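Local coordinates for protein restriction endonuclease PacI (Pseudomonas alcaligenes, PDB 3M7K) that probably cuts DNA at a rare eight-base-pair site, as an HNH restriction endonuclease with a beta-beta-alpha-metal active site, at residues A[31-36]-A[42-47]; A[49-54]-A[89-94]; A[64-69]-A[130-135]. One frame throughout, in Å; residues are numbered along the deposited sequence.

Contact 1 of 3, residues A[31-36]-A[42-47]. With nucleotides of chain C; nucleotides of chain B.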
loop_
_atom_site.group_PDB
_atom_site.type_symbol
_atom_site.label_atom_id
_atom_site.label_comp_id
_atom_site.label_asym_id
_atom_site.label_seq_id
_atom_site.Cartn_x
_atom_site.Cartn_y
_atom_site.Cartn_z
ATOM N N GLN A 31 9.640 6.703 -21.047
ATOM C CA GLN A 31 11.033 6.547 -20.588
ATOM C C GLN A 31 11.074 5.730 -19.289
ATOM O O GLN A 31 11.876 4.796 -19.153
ATOM C CB GLN A 31 11.679 7.935 -20.378
ATOM C CG GLN A 31 13.149 7.928 -19.927
ATOM C CD GLN A 31 13.738 9.351 -19.709
ATOM O OE1 GLN A 31 14.535 9.573 -18.791
ATOM N NE2 GLN A 31 13.343 10.307 -20.559
ATOM N N ASN A 32 10.174 6.059 -18.358
ATOM C CA ASN A 32 10.115 5.363 -17.084
ATOM C C ASN A 32 9.725 3.907 -17.284
ATOM O O ASN A 32 10.312 3.023 -16.673
ATOM C CB ASN A 32 9.121 6.048 -16.134
ATOM C CG ASN A 32 9.694 7.322 -15.505
ATOM O OD1 ASN A 32 10.892 7.400 -15.208
ATOM N ND2 ASN A 32 8.841 8.317 -15.295
ATOM N N LEU A 33 8.714 3.676 -18.120
ATOM C CA LEU A 33 8.224 2.335 -18.399
ATOM C C LEU A 33 9.368 1.467 -18.924
ATOM O O LEU A 33 9.571 0.355 -18.433
ATOM C CB LEU A 33 7.046 2.392 -19.382
ATOM C CG LEU A 33 6.243 1.116 -19.634
ATOM C CD1 LEU A 33 4.846 1.463 -20.118
ATOM C CD2 LEU A 33 6.954 0.260 -20.664
ATOM N N SER A 34 10.119 1.992 -19.893
ATOM C CA SER A 34 11.268 1.285 -20.496
ATOM C C SER A 34 12.374 0.948 -19.503
ATOM O O SER A 34 12.776 -0.214 -19.385
ATOM C CB SER A 34 11.863 2.096 -21.650
ATOM O OG SER A 34 10.920 2.229 -22.696
ATOM N N TYR A 35 12.859 1.975 -18.800
ATOM C CA TYR A 35 13.849 1.827 -17.748
ATOM C C TYR A 35 13.355 0.868 -16.654
ATOM O O TYR A 35 14.095 -0.021 -16.237
ATOM C CB TYR A 35 14.176 3.201 -17.139
ATOM C CG TYR A 35 15.231 3.200 -16.037
ATOM C CD1 TYR A 35 16.599 3.191 -16.344
ATOM C CD2 TYR A 35 14.867 3.242 -14.694
ATOM C CE1 TYR A 35 17.561 3.201 -15.342
ATOM C CE2 TYR A 35 15.835 3.252 -13.672
ATOM C CZ TYR A 35 17.171 3.231 -14.011
ATOM O OH TYR A 35 18.110 3.248 -13.011
ATOM N N ASN A 36 12.118 1.051 -16.188
ATOM C CA ASN A 36 11.570 0.183 -15.135
ATOM C C ASN A 36 11.520 -1.289 -15.556
ATOM O O ASN A 36 11.890 -2.163 -14.780
ATOM C CB ASN A 36 10.204 0.667 -14.652
ATOM C CG ASN A 36 10.288 2.016 -13.929
ATOM O OD1 ASN A 36 11.378 2.472 -13.554
ATOM N ND2 ASN A 36 9.144 2.652 -13.725
ATOM N N HIS A 42 11.184 -7.220 -16.530
ATOM C CA HIS A 42 9.881 -7.403 -17.164
ATOM C C HIS A 42 10.012 -7.169 -18.661
ATOM O O HIS A 42 10.783 -6.313 -19.105
ATOM C CB HIS A 42 8.812 -6.472 -16.570
ATOM C CG HIS A 42 8.592 -6.665 -15.097
ATOM N ND1 HIS A 42 8.337 -7.899 -14.534
ATOM C CD2 HIS A 42 8.588 -5.776 -14.074
ATOM C CE1 HIS A 42 8.192 -7.763 -13.226
ATOM N NE2 HIS A 42 8.338 -6.485 -12.923
ATOM N N ALA A 43 9.280 -7.962 -19.435
ATOM C CA ALA A 43 9.184 -7.741 -20.864
ATOM C C ALA A 43 8.394 -6.450 -21.128
ATOM O O ALA A 43 7.659 -5.967 -20.258
ATOM C CB ALA A 43 8.526 -8.938 -21.536
ATOM N N ASN A 44 8.600 -5.876 -22.310
ATOM C CA ASN A 44 7.902 -4.682 -22.770
ATOM C C ASN A 44 7.574 -4.830 -24.254
ATOM O O ASN A 44 8.450 -4.650 -25.098
ATOM C CB ASN A 44 8.772 -3.437 -22.560
ATOM C CG ASN A 44 8.102 -2.159 -23.051
ATOM O OD1 ASN A 44 6.904 -2.146 -23.345
ATOM N ND2 ASN A 44 8.872 -1.072 -23.125
ATOM N N THR A 45 6.319 -5.154 -24.569
ATOM C CA THR A 45 5.898 -5.283 -25.961
ATOM C C THR A 45 5.253 -4.021 -26.568
ATOM O O THR A 45 4.986 -3.996 -27.778
ATOM C CB THR A 45 5.010 -6.542 -26.210
ATOM O OG1 THR A 45 3.805 -6.439 -25.443
ATOM C CG2 THR A 45 5.753 -7.823 -25.823
ATOM N N PHE A 46 5.019 -2.975 -25.761
ATOM C CA PHE A 46 4.707 -1.639 -26.305
ATOM C C PHE A 46 5.877 -1.127 -27.154
ATOM O O PHE A 46 7.035 -1.362 -26.809
ATOM C CB PHE A 46 4.527 -0.600 -25.192
ATOM C CG PHE A 46 3.178 -0.606 -24.540
ATOM C CD1 PHE A 46 3.034 -1.083 -23.240
ATOM C CD2 PHE A 46 2.067 -0.085 -25.200
ATOM C CE1 PHE A 46 1.806 -1.076 -22.610
ATOM C CE2 PHE A 46 0.822 -0.077 -24.587
ATOM C CZ PHE A 46 0.687 -0.570 -23.281
ATOM N N THR A 47 5.574 -0.428 -28.246
ATOM C CA THR A 47 6.528 0.505 -28.856
ATOM C C THR A 47 6.130 1.890 -28.382
ATOM O O THR A 47 5.011 2.075 -27.883
ATOM C CB THR A 47 6.477 0.507 -30.394
ATOM O OG1 THR A 47 5.149 0.846 -30.840
ATOM C CG2 THR A 47 6.925 -0.840 -30.957
ATOM P P DA C 2 4.045 5.671 -11.776
ATOM O OP1 DA C 2 2.728 6.089 -11.252
ATOM O OP2 DA C 2 4.201 5.420 -13.226
ATOM O "O5'" DA C 2 5.195 6.683 -11.337
ATOM C "C5'" DA C 2 4.975 7.575 -10.218
ATOM C "C4'" DA C 2 5.867 8.805 -10.322
ATOM O "O4'" DA C 2 7.255 8.416 -10.171
ATOM C "C3'" DA C 2 5.831 9.563 -11.644
ATOM O "O3'" DA C 2 5.987 10.985 -11.385
ATOM C "C2'" DA C 2 7.001 8.998 -12.455
ATOM C "C1'" DA C 2 8.008 8.640 -11.355
ATOM N N9 DA C 2 8.776 7.407 -11.552
ATOM C C8 DA C 2 8.609 6.407 -12.476
ATOM N N7 DA C 2 9.477 5.418 -12.377
ATOM C C5 DA C 2 10.261 5.791 -11.296
ATOM C C6 DA C 2 11.353 5.170 -10.651
ATOM N N6 DA C 2 11.840 3.987 -11.043
ATOM N N1 DA C 2 11.917 5.813 -9.587
ATOM C C2 DA C 2 11.419 6.998 -9.211
ATOM N N3 DA C 2 10.384 7.681 -9.744
ATOM C C4 DA C 2 9.849 7.009 -10.783
ATOM P P DC B 5 21.756 3.460 -13.641
ATOM O OP1 DC B 5 22.847 2.462 -13.527
ATOM O OP2 DC B 5 20.361 2.974 -13.786
ATOM O "O5'" DC B 5 21.854 4.443 -12.390
ATOM C "C5'" DC B 5 20.674 4.992 -11.887
ATOM C "C4'" DC B 5 20.930 6.291 -11.161
ATOM O "O4'" DC B 5 20.471 7.389 -11.994
ATOM C "C3'" DC B 5 20.110 6.343 -9.877
ATOM O "O3'" DC B 5 20.733 7.149 -8.883
ATOM C "C2'" DC B 5 18.803 6.967 -10.336
ATOM C "C1'" DC B 5 19.265 7.917 -11.443
ATOM N N1 DC B 5 18.195 8.115 -12.467
ATOM C C2 DC B 5 17.598 9.384 -12.586
ATOM O O2 DC B 5 17.978 10.316 -11.868
ATOM N N3 DC B 5 16.612 9.568 -13.501
ATOM C C4 DC B 5 16.211 8.547 -14.275
ATOM N N4 DC B 5 15.237 8.796 -15.160
ATOM C C5 DC B 5 16.804 7.242 -14.171
ATOM C C6 DC B 5 17.779 7.074 -13.257
ATOM P P DA C 3 5.556 12.033 -12.527
ATOM O OP1 DA C 3 4.231 12.602 -12.178
ATOM O OP2 DA C 3 5.756 11.421 -13.868
ATOM O "O5'" DA C 3 6.687 13.121 -12.357
ATOM C "C5'" DA C 3 6.546 14.209 -11.466
ATOM C "C4'" DA C 3 7.858 14.992 -11.385
ATOM O "O4'" DA C 3 8.954 14.057 -11.222
ATOM C "C3'" DA C 3 8.257 15.809 -12.612
ATOM O "O3'" DA C 3 9.128 16.856 -12.203
ATOM C "C2'" DA C 3 9.036 14.805 -13.457
ATOM C "C1'" DA C 3 9.800 14.057 -12.364
ATOM N N9 DA C 3 10.122 12.665 -12.688
ATOM C C8 DA C 3 9.401 11.788 -13.450
ATOM N N7 DA C 3 9.949 10.598 -13.542
ATOM C C5 DA C 3 11.122 10.712 -12.792
ATOM C C6 DA C 3 12.169 9.808 -12.471
ATOM N N6 DA C 3 12.228 8.545 -12.899
ATOM N N1 DA C 3 13.166 10.250 -11.675
ATOM C C2 DA C 3 13.145 11.513 -11.229
ATOM N N3 DA C 3 12.222 12.447 -11.456
ATOM C C4 DA C 3 11.232 11.978 -12.254
#

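Contact 2 of 3, residues A[49-54]-A[89-94]. With MG (magnesium ion), chain F; nucleotides of chain D; nucleotides of chain C.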
loop_
_atom_site.group_PDB
_atom_site.type_symbol
_atom_site.label_atom_id
_atom_site.label_comp_id
_atom_site.label_asym_id
_atom_site.label_seq_id
_atom_site.Cartn_x
_atom_site.Cartn_y
_atom_site.Cartn_z
ATOM N N ALA A 49 5.309 4.534 -30.065
ATOM C CA ALA A 49 4.114 4.959 -30.827
ATOM C C ALA A 49 2.781 4.347 -30.325
ATOM O O ALA A 49 1.758 5.059 -30.174
ATOM C CB ALA A 49 4.309 4.688 -32.349
ATOM N N THR A 50 2.802 3.035 -30.086
ATOM C CA THR A 50 1.621 2.377 -29.540
ATOM C C THR A 50 1.367 2.836 -28.100
ATOM O O THR A 50 0.206 3.068 -27.725
ATOM C CB THR A 50 1.629 0.819 -29.669
ATOM O OG1 THR A 50 0.451 0.295 -29.041
ATOM C CG2 THR A 50 2.820 0.204 -28.988
ATOM N N PHE A 51 2.426 3.016 -27.312
ATOM C CA PHE A 51 2.246 3.514 -25.946
ATOM C C PHE A 51 1.613 4.893 -25.926
ATOM O O PHE A 51 0.712 5.132 -25.138
ATOM C CB PHE A 51 3.541 3.546 -25.126
ATOM C CG PHE A 51 3.351 4.174 -23.759
ATOM C CD1 PHE A 51 2.662 3.493 -22.754
ATOM C CD2 PHE A 51 3.790 5.468 -23.510
ATOM C CE1 PHE A 51 2.455 4.097 -21.497
ATOM C CE2 PHE A 51 3.584 6.078 -22.281
ATOM C CZ PHE A 51 2.916 5.391 -21.269
ATOM N N LEU A 52 2.082 5.793 -26.791
ATOM C CA LEU A 52 1.562 7.166 -26.816
ATOM C C LEU A 52 0.094 7.196 -27.214
ATOM O O LEU A 52 -0.676 7.974 -26.641
ATOM C CB LEU A 52 2.399 8.100 -27.701
ATOM C CG LEU A 52 3.830 8.465 -27.268
ATOM C CD1 LEU A 52 4.426 9.436 -28.289
ATOM C CD2 LEU A 52 3.908 9.074 -25.885
ATOM N N ALA A 53 -0.301 6.333 -28.150
ATOM C CA ALA A 53 -1.716 6.226 -28.513
ATOM C C ALA A 53 -2.533 5.633 -27.371
ATOM O O ALA A 53 -3.665 6.052 -27.122
ATOM C CB ALA A 53 -1.907 5.396 -29.801
ATOM N N TRP A 54 -1.958 4.637 -26.701
ATOM C CA TRP A 54 -2.596 3.991 -25.558
ATOM C C TRP A 54 -2.752 4.996 -24.412
ATOM O O TRP A 54 -3.812 5.046 -23.765
ATOM C CB TRP A 54 -1.787 2.761 -25.148
ATOM C CG TRP A 54 -2.336 1.988 -23.977
ATOM C CD1 TRP A 54 -3.250 0.959 -24.016
ATOM C CD2 TRP A 54 -2.014 2.193 -22.608
ATOM N NE1 TRP A 54 -3.510 0.515 -22.741
ATOM C CE2 TRP A 54 -2.764 1.256 -21.857
ATOM C CE3 TRP A 54 -1.159 3.079 -21.933
ATOM C CZ2 TRP A 54 -2.681 1.178 -20.451
ATOM C CZ3 TRP A 54 -1.078 3.000 -20.535
ATOM C CH2 TRP A 54 -1.833 2.053 -19.814
ATOM N N LEU A 89 -0.704 9.896 -14.299
ATOM C CA LEU A 89 -1.072 8.531 -13.933
ATOM C C LEU A 89 -0.125 7.548 -14.571
ATOM O O LEU A 89 0.388 7.794 -15.665
ATOM C CB LEU A 89 -2.505 8.232 -14.358
ATOM C CG LEU A 89 -3.542 9.191 -13.768
ATOM C CD1 LEU A 89 -4.903 8.732 -14.171
ATOM C CD2 LEU A 89 -3.457 9.290 -12.237
ATOM N N GLY A 90 0.107 6.432 -13.882
ATOM C CA GLY A 90 1.078 5.452 -14.354
ATOM C C GLY A 90 0.433 4.199 -14.888
ATOM O O GLY A 90 -0.775 4.163 -15.163
ATOM N N VAL A 91 1.235 3.159 -15.020
ATOM C CA VAL A 91 0.798 1.936 -15.693
ATOM C C VAL A 91 0.922 0.712 -14.776
ATOM O O VAL A 91 2.007 0.430 -14.270
ATOM C CB VAL A 91 1.636 1.690 -16.980
ATOM C CG1 VAL A 91 1.139 0.451 -17.710
ATOM C CG2 VAL A 91 1.592 2.909 -17.913
ATOM N N ASP A 92 -0.193 0.014 -14.553
ATOM C CA ASP A 92 -0.216 -1.229 -13.789
ATOM C C ASP A 92 -0.098 -2.418 -14.750
ATOM O O ASP A 92 -0.836 -2.505 -15.735
ATOM C CB ASP A 92 -1.536 -1.378 -13.031
ATOM C CG ASP A 92 -1.696 -2.743 -12.397
ATOM O OD1 ASP A 92 -0.730 -3.184 -11.744
ATOM O OD2 ASP A 92 -2.788 -3.377 -12.536
ATOM N N ARG A 93 0.829 -3.313 -14.456
ATOM C CA ARG A 93 0.869 -4.634 -15.088
ATOM C C ARG A 93 -0.176 -5.470 -14.349
ATOM O O ARG A 93 0.081 -5.956 -13.232
ATOM C CB ARG A 93 2.275 -5.215 -14.967
ATOM C CG ARG A 93 3.364 -4.319 -15.596
ATOM C CD ARG A 93 4.793 -4.788 -15.249
ATOM N NE ARG A 93 5.143 -4.613 -13.825
ATOM C CZ ARG A 93 5.116 -5.595 -12.918
ATOM N NH1 ARG A 93 4.779 -6.829 -13.275
ATOM N NH2 ARG A 93 5.446 -5.354 -11.653
ATOM N N SER A 94 -1.371 -5.554 -14.937
ATOM C CA SER A 94 -2.537 -6.236 -14.359
ATOM C C SER A 94 -2.160 -7.519 -13.642
ATOM O O SER A 94 -2.396 -7.687 -12.448
ATOM C CB SER A 94 -3.529 -6.638 -15.471
ATOM O OG SER A 94 -4.565 -5.688 -15.540
HETATM MG MG MG F . 1.351 -2.617 -10.752
ATOM P P DT D 10 6.292 -5.983 -8.304
ATOM O OP1 DT D 10 5.279 -6.796 -9.015
ATOM O OP2 DT D 10 7.710 -5.915 -8.741
ATOM O "O5'" DT D 10 5.770 -4.470 -8.258
ATOM C "C5'" DT D 10 4.401 -4.232 -8.007
ATOM C "C4'" DT D 10 4.130 -2.754 -7.769
ATOM O "O4'" DT D 10 4.927 -2.328 -6.643
ATOM C "C3'" DT D 10 4.537 -1.780 -8.865
ATOM O "O3'" DT D 10 3.608 -1.814 -9.948
ATOM C "C2'" DT D 10 4.523 -0.467 -8.081
ATOM C "C1'" DT D 10 5.073 -0.921 -6.717
ATOM N N1 DT D 10 6.564 -0.646 -6.538
ATOM C C2 DT D 10 6.943 0.459 -5.788
ATOM O O2 DT D 10 6.129 1.206 -5.273
ATOM N N3 DT D 10 8.294 0.669 -5.670
ATOM C C4 DT D 10 9.283 -0.117 -6.236
ATOM O O4 DT D 10 10.489 0.140 -6.076
ATOM C C5 DT D 10 8.822 -1.253 -7.014
ATOM C C7 DT D 10 9.813 -2.193 -7.682
ATOM C C6 DT D 10 7.501 -1.458 -7.129
ATOM P P DA C 2 4.045 5.671 -11.776
ATOM O OP1 DA C 2 2.728 6.089 -11.252
ATOM O OP2 DA C 2 4.201 5.420 -13.226
ATOM O "O5'" DA C 2 5.195 6.683 -11.337
ATOM C "C5'" DA C 2 4.975 7.575 -10.218
ATOM C "C4'" DA C 2 5.867 8.805 -10.322
ATOM O "O4'" DA C 2 7.255 8.416 -10.171
ATOM C "C3'" DA C 2 5.831 9.563 -11.644
ATOM O "O3'" DA C 2 5.987 10.985 -11.385
ATOM C "C2'" DA C 2 7.001 8.998 -12.455
ATOM C "C1'" DA C 2 8.008 8.640 -11.355
ATOM N N9 DA C 2 8.776 7.407 -11.552
ATOM C C8 DA C 2 8.609 6.407 -12.476
ATOM N N7 DA C 2 9.477 5.418 -12.377
ATOM C C5 DA C 2 10.261 5.791 -11.296
ATOM C C6 DA C 2 11.353 5.170 -10.651
ATOM N N6 DA C 2 11.840 3.987 -11.043
ATOM N N1 DA C 2 11.917 5.813 -9.587
ATOM C C2 DA C 2 11.419 6.998 -9.211
ATOM N N3 DA C 2 10.384 7.681 -9.744
ATOM C C4 DA C 2 9.849 7.009 -10.783
ATOM O OP3 DT C 1 7.545 -1.858 -10.803
ATOM P P DT C 1 6.611 -1.436 -11.881
ATOM O OP1 DT C 1 5.485 -2.288 -12.239
ATOM O OP2 DT C 1 7.419 -1.122 -13.058
ATOM O "O5'" DT C 1 6.051 -0.077 -11.249
ATOM C "C5'" DT C 1 5.513 0.971 -11.953
ATOM C "C4'" DT C 1 5.225 2.085 -10.947
ATOM O "O4'" DT C 1 6.072 1.939 -9.786
ATOM C "C3'" DT C 1 5.463 3.468 -11.490
ATOM O "O3'" DT C 1 4.489 4.371 -10.961
ATOM C "C2'" DT C 1 6.886 3.776 -11.007
ATOM C "C1'" DT C 1 6.948 3.048 -9.662
ATOM N N1 DT C 1 8.306 2.549 -9.402
ATOM C C2 DT C 1 9.036 3.102 -8.374
ATOM O O2 DT C 1 8.627 3.983 -7.646
ATOM N N3 DT C 1 10.290 2.586 -8.211
ATOM C C4 DT C 1 10.881 1.591 -8.971
ATOM O O4 DT C 1 12.022 1.217 -8.735
ATOM C C5 DT C 1 10.073 1.041 -10.037
ATOM C C7 DT C 1 10.628 -0.050 -10.922
ATOM C C6 DT C 1 8.828 1.542 -10.204
HETATM O O HOH W 1 1.815 -4.787 -11.400
HETATM O O HOH W 2 0.670 -3.207 -8.561
#

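Contact 3 of 3, residues A[64-69]-A[130-135]. With ZN (zinc ion), chain E.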
loop_
_atom_site.group_PDB
_atom_site.type_symbol
_atom_site.label_atom_id
_atom_site.label_comp_id
_atom_site.label_asym_id
_atom_site.label_seq_id
_atom_site.Cartn_x
_atom_site.Cartn_y
_atom_site.Cartn_z
ATOM N N GLY A 64 -7.759 3.223 -13.507
ATOM C CA GLY A 64 -8.655 2.112 -13.815
ATOM C C GLY A 64 -9.159 1.336 -12.605
ATOM O O GLY A 64 -9.992 0.438 -12.756
ATOM N N TYR A 65 -8.647 1.658 -11.412
ATOM C CA TYR A 65 -9.136 1.062 -10.176
ATOM C C TYR A 65 -10.028 1.991 -9.379
ATOM O O TYR A 65 -11.145 1.606 -9.041
ATOM C CB TYR A 65 -7.987 0.556 -9.294
ATOM C CG TYR A 65 -7.239 -0.554 -9.968
ATOM C CD1 TYR A 65 -5.914 -0.384 -10.377
ATOM C CD2 TYR A 65 -7.885 -1.771 -10.257
ATOM C CE1 TYR A 65 -5.229 -1.420 -11.017
ATOM C CE2 TYR A 65 -7.220 -2.798 -10.907
ATOM C CZ TYR A 65 -5.898 -2.618 -11.276
ATOM O OH TYR A 65 -5.252 -3.634 -11.914
ATOM N N CYS A 66 -9.552 3.201 -9.071
ATOM C CA CYS A 66 -10.334 4.116 -8.222
ATOM C C CYS A 66 -11.095 5.184 -8.994
ATOM O O CYS A 66 -11.926 5.884 -8.414
ATOM C CB CYS A 66 -9.449 4.788 -7.172
ATOM S SG CYS A 66 -8.276 6.007 -7.846
ATOM N N GLY A 67 -10.780 5.348 -10.276
ATOM C CA GLY A 67 -11.516 6.298 -11.124
ATOM C C GLY A 67 -11.028 7.725 -10.994
ATOM O O GLY A 67 -11.536 8.615 -11.657
ATOM N N ILE A 68 -10.019 7.975 -10.169
ATOM C CA ILE A 68 -9.583 9.358 -10.017
ATOM C C ILE A 68 -9.017 9.885 -11.352
ATOM O O ILE A 68 -8.356 9.141 -12.078
ATOM C CB ILE A 68 -8.576 9.530 -8.864
ATOM C CG1 ILE A 68 -8.490 11.015 -8.467
ATOM C CG2 ILE A 68 -7.178 8.961 -9.248
ATOM C CD1 ILE A 68 -7.821 11.246 -7.151
ATOM N N SER A 69 -9.296 11.151 -11.663
ATOM C CA SER A 69 -8.779 11.776 -12.879
ATOM C C SER A 69 -7.328 12.163 -12.631
ATOM O O SER A 69 -6.893 12.299 -11.469
ATOM C CB SER A 69 -9.591 13.023 -13.234
ATOM O OG SER A 69 -9.371 14.039 -12.265
ATOM N N GLU A 130 -13.028 0.593 -5.695
ATOM C CA GLU A 130 -14.323 1.202 -5.372
ATOM C C GLU A 130 -14.254 1.842 -3.987
ATOM O O GLU A 130 -14.748 2.954 -3.797
ATOM C CB GLU A 130 -15.495 0.201 -5.468
ATOM C CG GLU A 130 -16.889 0.864 -5.411
ATOM C CD GLU A 130 -18.058 -0.123 -5.480
ATOM O OE1 GLU A 130 -17.835 -1.346 -5.632
ATOM O OE2 GLU A 130 -19.221 0.331 -5.379
ATOM N N ALA A 131 -13.605 1.157 -3.029
ATOM C CA ALA A 131 -13.464 1.678 -1.667
ATOM C C ALA A 131 -12.598 2.924 -1.622
ATOM O O ALA A 131 -12.866 3.843 -0.857
ATOM C CB ALA A 131 -12.912 0.615 -0.736
ATOM N N ILE A 132 -11.539 2.940 -2.433
ATOM C CA ILE A 132 -10.665 4.105 -2.552
ATOM C C ILE A 132 -11.406 5.276 -3.213
ATOM O O ILE A 132 -11.272 6.413 -2.776
ATOM C CB ILE A 132 -9.364 3.754 -3.333
ATOM C CG1 ILE A 132 -8.527 2.742 -2.537
ATOM C CG2 ILE A 132 -8.529 5.010 -3.617
ATOM C CD1 ILE A 132 -7.510 1.971 -3.380
ATOM N N SER A 133 -12.149 4.980 -4.281
ATOM C CA SER A 133 -13.055 5.962 -4.938
ATOM C C SER A 133 -14.009 6.640 -3.941
ATOM O O SER A 133 -14.271 7.837 -4.053
ATOM C CB SER A 133 -13.839 5.301 -6.080
ATOM O OG SER A 133 -14.651 6.234 -6.795
ATOM N N LYS A 134 -14.493 5.896 -2.942
ATOM C CA LYS A 134 -15.384 6.482 -1.911
ATOM C C LYS A 134 -14.621 7.465 -1.032
ATOM O O LYS A 134 -15.153 8.517 -0.692
ATOM C CB LYS A 134 -16.068 5.403 -1.066
ATOM C CG LYS A 134 -17.042 4.561 -1.860
ATOM C CD LYS A 134 -17.386 3.269 -1.154
ATOM C CE LYS A 134 -18.661 2.669 -1.738
ATOM N NZ LYS A 134 -19.068 1.439 -0.996
ATOM N N ALA A 135 -13.365 7.144 -0.693
ATOM C CA ALA A 135 -12.513 8.110 0.013
ATOM C C ALA A 135 -12.359 9.426 -0.773
ATOM O O ALA A 135 -12.493 10.515 -0.199
ATOM C CB ALA A 135 -11.145 7.521 0.352
HETATM ZN ZN ZN E . -6.289 4.927 -8.172
HETATM O O HOH W 3 -13.079 8.330 -8.106
#

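Contact 1 of 3, residues A[31-36]-A[42-47]
The side-chain amide of Asn-44 lies against a methyl group of Leu-33. Leu-33 CD2 is 3.4 Å from Asn-44 ND2, and the two side chains cross at a slant. No hydrogen bond joins the two segments. Asn-44 CG is anti to the backbone N (chi1 179°), which carries the amide across to the helix. Its OD1 also takes a weak bond from Phe-46 N, within the loop. The other branch of Leu-33, CD1, comes 4.4 Å from Phe-46 CD1, so the two branches of Leu-33 touch Asn-44 and Phe-46.

Another side of the same helix reads the DNA. Asn-32 holds the adenine of DA3 of chain C by two bonds: ND2 donates to N7 at 3.1 Å, and OD1 accepts from N6 at 2.9 Å. Asn-36, one turn further on, grips DA2 of chain C in the same way, with ND2 3.1 Å from N7 and OD1 3.0 Å from N6. This paired use of N6 and N7 is the classic way an amide recognises adenine in the major groove. Asn-32 CG also packs 3.3 Å from C8 of DA2, so this residue touches two successive bases. With an alanine here, N6 and N7 of DA3 would probably both lose their protein mate, and a gap would open beside C8 of DA2. Tyr-35 lays one ring face towards DC5 of chain B, with C5 offset toward the rim.

The segment 31-36 belongs to helix 25-40. The loop 42-47 leads on to helix 48-55. Thr-47 OG1 caps Thr-50 N at the start of that helix. Phe-46 meets Trp-54 of the same helix edge-to-face, while the backbone of Tyr-100 bonds to those of Ala-43 and Thr-45.

Contact 2 of 3, residues A[49-54]-A[89-94]
OP1 of DT1 of chain C is gripped twice by Arg-93. Arg-93 NE donates to DT1 OP1 at 2.8 Å (153°), and Arg-93 NH2 bonds the same OP1 at 3.1 Å, less straight. Arg-93 NH2 also reaches OP1 of DT10 of chain D at 3.0 Å. The side chain bends at chi3 (-68°), which turns the guanidinium toward the two phosphates. DT1 OP1 lies at the edge of the group, near its plane, and water 1 sits over one face. NH1 is held by the carbonyls of Ser-96 and Glu-98, which helps fix its rotation.

One residue earlier on the strand, Asp-92 OD1 binds the magnesium ion at 2.4 Å. Water 1, which donates to Arg-93 O, water 2, O3' of DT10 and Asn-113 are the other ligands. Strand 90-93 pairs antiparallel with 105-108, and helix 110-116 follows with Asn-113: this is the beta-beta-alpha-metal motif of HNH nucleases. The metal holds the 3' hydroxyl end of one DNA piece and Arg-93 the 5' phosphate of another, as in a product complex.

Val-91 points the other way, to helix 48-55. Val-91 CG2 meets Trp-54 CZ3 at 3.7 Å and the edge of the Phe-51 ring at CE1, 3.9 Å away. Val-91 CG1 packs against Trp-54 CH2. Gly-90 CA lies 3.3 Å from OP2 of DA2 of chain C, where a beta carbon would clash.

Contact 3 of 3, residues A[64-69]-A[130-135]
This is a close contact between a zinc-binding turn and a helix, well away from the chain's centre. The loop 64-69 runs between helices 48-55 and 70-74, and its turn leans on helix 122-139. The backbones come very near: Cys-66 CA and Ser-133 CA are 4.6 Å apart.

Two neighbouring helix residues meet Cys-66 on its two parts. Ile-132 touches the side chain, with CG2 3.7 Å from Cys-66 CB. Ser-133 sits at the carbonyl. Ser-133 CB is 3.1 Å from Cys-66 O, a tight fit, and Ser-133 OG is 3.2 Å from the same oxygen. Water 3 links the two residues as well: it donates to Cys-66 O at 2.7 Å and lies 2.9 Å from Ser-133 OG. Ser-133 OG is anti to its own backbone N (chi1 -176°), a setting that keeps it beside this carbonyl.

Cys-66 SG points into the site and binds the zinc ion at 2.3 Å. It sits between the backbone N and the carbonyl carbon (chi1 70°). Ile-68 N donates to this sulfur with an N-H...S angle of 160°, a bond that should help steady the thiolate. Gly-67 makes the bend with a positive phi. Tyr-65 turns its ring away from the helix segment, and its OH bonds OD2 of Asp-92, the residue whose OD1 binds magnesium. Away from the loop, Ile-132 also touches Cys-112 and Ile-115 of helix 110-116, and the second subunit packs on helix 122-139 through its Val-127 and Leu-128.

Cys-63, Cys-66, Cys-109 and Cys-112 together form a four-cysteine zinc site built from two CxxC pairs. The first pair lies on this turn, and the second is at the start of the helix of the HNH motif.

How the contacts relate
Contact 1 closes before contact 2 opens, whereas contacts 2 and 3 interleave along the chain: 49-54, 64-69, 89-94, 130-135. The centres of contacts 1 and 2 are about 9 Å apart. They touch through Leu-33, Phe-46, Phe-51 and Trp-54, and His-42 packs on Arg-93. The centre of contact 3 is about 19 Å from that of contact 2 and about 26 Å from that of contact 1, which lies on the opposite side of the chain's centre. Contacts 2 and 3 touch through Asp-92 and Tyr-65. DNA recognition, the magnesium site and the zinc turn thus follow one another across the domain, with helix 122-139 also packing on the second subunit.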